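Local coordinates for single-stranded DNA-binding protein (PDB 5GQO) that probably binds single-stranded DNA through an OB fold, as a second, paralogous SSB of Mycobacterium smegmatis that assembles from four chains, at residues G100-N105 against V118-T123. Residues are numbered along the deposited sequence; the frame is centred on the assembly and turned at random.
Sequences GHLYTN and VEVRAT
His101 and Arg121 exchange two backbone hydrogen bonds, His101 N to Arg121 O at 3.1 Å and Arg121 N to His101 O at 2.9 Å. Two residues along, Tyr103 and Glu119 repeat the pairing, and Glu119 N reaches Tyr103 O at 2.9 Å. These two hydrogen-bonded pairs set the antiparallel register of the β-hairpin formed by strands 95-105 and 117-122. Their side chains share one face of the sheet. There the chain of Arg121, bent at chi2 and chi3, brings one face of its guanidinium to the CE2 and hydroxyl end of Tyr103, the two planes 27° apart, while Arg121 CB meets the ring edge 3.6 Å from Tyr103 CE2. A water donates to Tyr103 OH and accepts a weak bond from Arg121 NE; the same hydroxyl bonds Glu25. Glu119, extended beyond CG, sends OE1 to Asn77 on strand 73-79, and its OE2 lies 3.5 Å from Asn105 ND2. The other face is mainly apolar. With CG anti to the backbone N (chi1 -166°), Leu102 brings CD1 to within 3.8 Å of Val120 CG2, and the methyls Thr104 CG2 and Val118 CG2 meet at 3.6 Å. Phe28 of the same chain touches Leu102 and Val120, and Phe28 of the second subunit also packs on Leu102. Val118 packs on Val118 of the second subunit, and Thr104 OG1 is hydrogen-bonded to Tyr73 N of that subunit. The hairpin is thus two-sided: one face carries polar groups linked partly through water, and the other combines aliphatic packing within the OB fold with most of the contacts between subunits.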
ATOM      1  N   GLY B 100       7.513   0.376  -5.240  1.00 38.49           N
ATOM      2  CA  GLY B 100       8.744   0.874  -4.641  1.00 35.77           C
ATOM      3  C   GLY B 100       8.513   1.800  -3.461  1.00 36.24           C
ATOM      4  O   GLY B 100       7.684   1.542  -2.616  1.00 39.97           O
ATOM      5  N   HIS B 101       9.218   2.917  -3.438  1.00 34.37           N
ATOM      6  CA  HIS B 101       9.087   3.860  -2.357  1.00 37.38           C
ATOM      7  C   HIS B 101       8.963   5.231  -2.922  1.00 34.52           C
ATOM      8  O   HIS B 101       9.589   5.539  -3.920  1.00 36.86           O
ATOM      9  CB  HIS B 101      10.258   3.723  -1.373  1.00 37.53           C
ATOM     10  CG  HIS B 101      10.344   2.366  -0.761  1.00 35.67           C
ATOM     11  ND1 HIS B 101       9.598   1.992   0.338  1.00 42.35           N
ATOM     12  CD2 HIS B 101      11.085   1.293  -1.091  1.00 37.72           C
ATOM     13  CE1 HIS B 101       9.859   0.735   0.654  1.00 36.69           C
ATOM     14  NE2 HIS B 101      10.778   0.299  -0.184  1.00 39.02           N
ATOM     15  N   LEU B 102       8.151   6.066  -2.286  1.00 34.13           N
ATOM     16  CA  LEU B 102       7.877   7.412  -2.823  1.00 37.01           C
ATOM     17  C   LEU B 102       8.678   8.530  -2.132  1.00 37.07           C
ATOM     18  O   LEU B 102       8.863   8.476  -0.917  1.00 41.37           O
ATOM     19  CB  LEU B 102       6.382   7.677  -2.645  1.00 37.25           C
ATOM     20  CG  LEU B 102       5.803   8.862  -3.412  1.00 37.45           C
ATOM     21  CD1 LEU B 102       5.878   8.618  -4.902  1.00 39.14           C
ATOM     22  CD2 LEU B 102       4.377   8.966  -2.981  1.00 39.57           C
ATOM     23  N   TYR B 103       9.112   9.522  -2.893  1.00 37.46           N
ATOM     24  CA  TYR B 103      10.065  10.567  -2.435  1.00 44.99           C
ATOM     25  C   TYR B 103       9.603  11.858  -3.009  1.00 45.74           C
ATOM     26  O   TYR B 103       9.040  11.853  -4.096  1.00 40.48           O
ATOM     27  CB  TYR B 103      11.553  10.356  -2.939  1.00 44.93           C
ATOM     28  CG  TYR B 103      12.141   9.141  -2.320  1.00 52.18           C
ATOM     29  CD1 TYR B 103      12.573   9.160  -0.968  1.00 57.99           C
ATOM     30  CD2 TYR B 103      12.196   7.918  -3.018  1.00 53.14           C
ATOM     31  CE1 TYR B 103      13.071   8.006  -0.334  1.00 53.58           C
ATOM     32  CE2 TYR B 103      12.695   6.747  -2.381  1.00 60.40           C
ATOM     33  CZ  TYR B 103      13.119   6.795  -1.040  1.00 58.31           C
ATOM     34  OH  TYR B 103      13.585   5.653  -0.429  1.00 54.64           O
ATOM     35  N   THR B 104       9.838  12.969  -2.302  1.00 50.27           N
ATOM     36  CA  THR B 104       9.746  14.282  -2.940  1.00 52.09           C
ATOM     37  C   THR B 104      11.153  14.866  -2.994  1.00 47.48           C
ATOM     38  O   THR B 104      11.900  14.854  -2.024  1.00 48.32           O
ATOM     39  CB  THR B 104       8.750  15.290  -2.246  1.00 49.78           C
ATOM     40  OG1 THR B 104       8.616  14.990  -0.878  1.00 50.46           O
ATOM     41  CG2 THR B 104       7.343  15.201  -2.801  1.00 56.05           C
ATOM     42  N   ASN B 105      11.453  15.448  -4.131  1.00 49.87           N
ATOM     43  CA  ASN B 105      12.685  16.167  -4.376  1.00 57.66           C
ATOM     44  C   ASN B 105      12.378  17.613  -4.606  1.00 64.66           C
ATOM     45  O   ASN B 105      11.636  17.909  -5.551  1.00 53.21           O
ATOM     46  CB  ASN B 105      13.266  15.629  -5.659  1.00 66.22           C
ATOM     47  CG  ASN B 105      14.404  14.701  -5.434  1.00 68.34           C
ATOM     48  OD1 ASN B 105      14.735  14.317  -4.301  1.00 69.17           O
ATOM     49  ND2 ASN B 105      14.997  14.284  -6.540  1.00 77.68           N
ATOM     50  N   VAL B 118       7.709  14.641  -7.473  1.00 63.26           N
ATOM     51  CA  VAL B 118       7.386  13.432  -6.757  1.00 59.37           C
ATOM     52  C   VAL B 118       7.850  12.235  -7.553  1.00 50.84           C
ATOM     53  O   VAL B 118       7.566  12.130  -8.731  1.00 50.23           O
ATOM     54  CB  VAL B 118       5.887  13.401  -6.455  1.00 60.26           C
ATOM     55  CG1 VAL B 118       5.145  12.555  -7.433  1.00 53.82           C
ATOM     56  CG2 VAL B 118       5.673  12.887  -5.043  1.00 69.73           C
ATOM     57  N   GLU B 119       8.651  11.375  -6.924  1.00 48.41           N
ATOM     58  CA  GLU B 119       9.351  10.331  -7.651  1.00 43.80           C
ATOM     59  C   GLU B 119       9.311   9.024  -6.926  1.00 39.90           C
ATOM     60  O   GLU B 119       9.251   8.994  -5.700  1.00 42.22           O
ATOM     61  CB  GLU B 119      10.814  10.712  -7.836  1.00 50.80           C
ATOM     62  CG  GLU B 119      11.013  11.919  -8.741  1.00 55.27           C
ATOM     63  CD  GLU B 119      12.471  12.291  -8.865  1.00 58.85           C
ATOM     64  OE1 GLU B 119      13.332  11.399  -8.752  1.00 61.82           O
ATOM     65  OE2 GLU B 119      12.752  13.482  -9.056  1.00 69.34           O
ATOM     66  N   VAL B 120       9.367   7.945  -7.691  1.00 32.31           N
ATOM     67  CA  VAL B 120       9.359   6.633  -7.132  1.00 37.48           C
ATOM     68  C   VAL B 120      10.711   5.956  -7.303  1.00 40.58           C
ATOM     69  O   VAL B 120      11.244   5.914  -8.415  1.00 44.03           O
ATOM     70  CB  VAL B 120       8.313   5.762  -7.858  1.00 41.61           C
ATOM     71  CG1 VAL B 120       8.313   4.333  -7.303  1.00 42.42           C
ATOM     72  CG2 VAL B 120       6.954   6.390  -7.760  1.00 41.34           C
ATOM     73  N   ARG B 121      11.277   5.436  -6.220  1.00 40.10           N
ATOM     74  CA  ARG B 121      12.432   4.556  -6.360  1.00 43.65           C
ATOM     75  C   ARG B 121      11.863   3.159  -6.489  1.00 41.49           C
ATOM     76  O   ARG B 121      11.512   2.539  -5.472  1.00 40.04           O
ATOM     77  CB  ARG B 121      13.379   4.614  -5.153  1.00 46.04           C
ATOM     78  CG  ARG B 121      14.434   3.500  -5.125  1.00 49.26           C
ATOM     79  CD  ARG B 121      15.812   4.084  -5.005  1.00 56.89           C
ATOM     80  NE  ARG B 121      16.195   4.263  -3.610  1.00 62.67           N
ATOM     81  CZ  ARG B 121      16.624   5.421  -3.060  1.00 66.46           C
ATOM     82  NH1 ARG B 121      16.749   6.576  -3.745  1.00 49.52           N
ATOM     83  NH2 ARG B 121      16.947   5.404  -1.779  1.00 65.79           N
ATOM     84  N   ALA B 122      11.822   2.649  -7.717  1.00 38.41           N
ATOM     85  CA  ALA B 122      11.195   1.368  -7.963  1.00 39.29           C
ATOM     86  C   ALA B 122      12.044   0.225  -7.490  1.00 38.61           C
ATOM     87  O   ALA B 122      13.269   0.265  -7.573  1.00 48.10           O
ATOM     88  CB  ALA B 122      10.868   1.200  -9.441  1.00 41.63           C
ATOM     89  N   THR B 123      11.355  -0.786  -6.989  1.00 37.63           N
ATOM     90  CA  THR B 123      11.877  -2.067  -6.544  1.00 37.54           C
ATOM     91  C   THR B 123      11.459  -3.211  -7.472  1.00 38.24           C
ATOM     92  O   THR B 123      12.154  -4.189  -7.594  1.00 40.95           O
ATOM     93  CB  THR B 123      11.220  -2.313  -5.142  1.00 45.32           C
ATOM     94  OG1 THR B 123      12.093  -1.818  -4.136  1.00 40.68           O
ATOM     95  CG2 THR B 123      10.873  -3.783  -4.842  1.00 50.73           C
TER
HETATM   96  O   HOH W   1      14.239   2.932  -1.291  1.00 59.71           O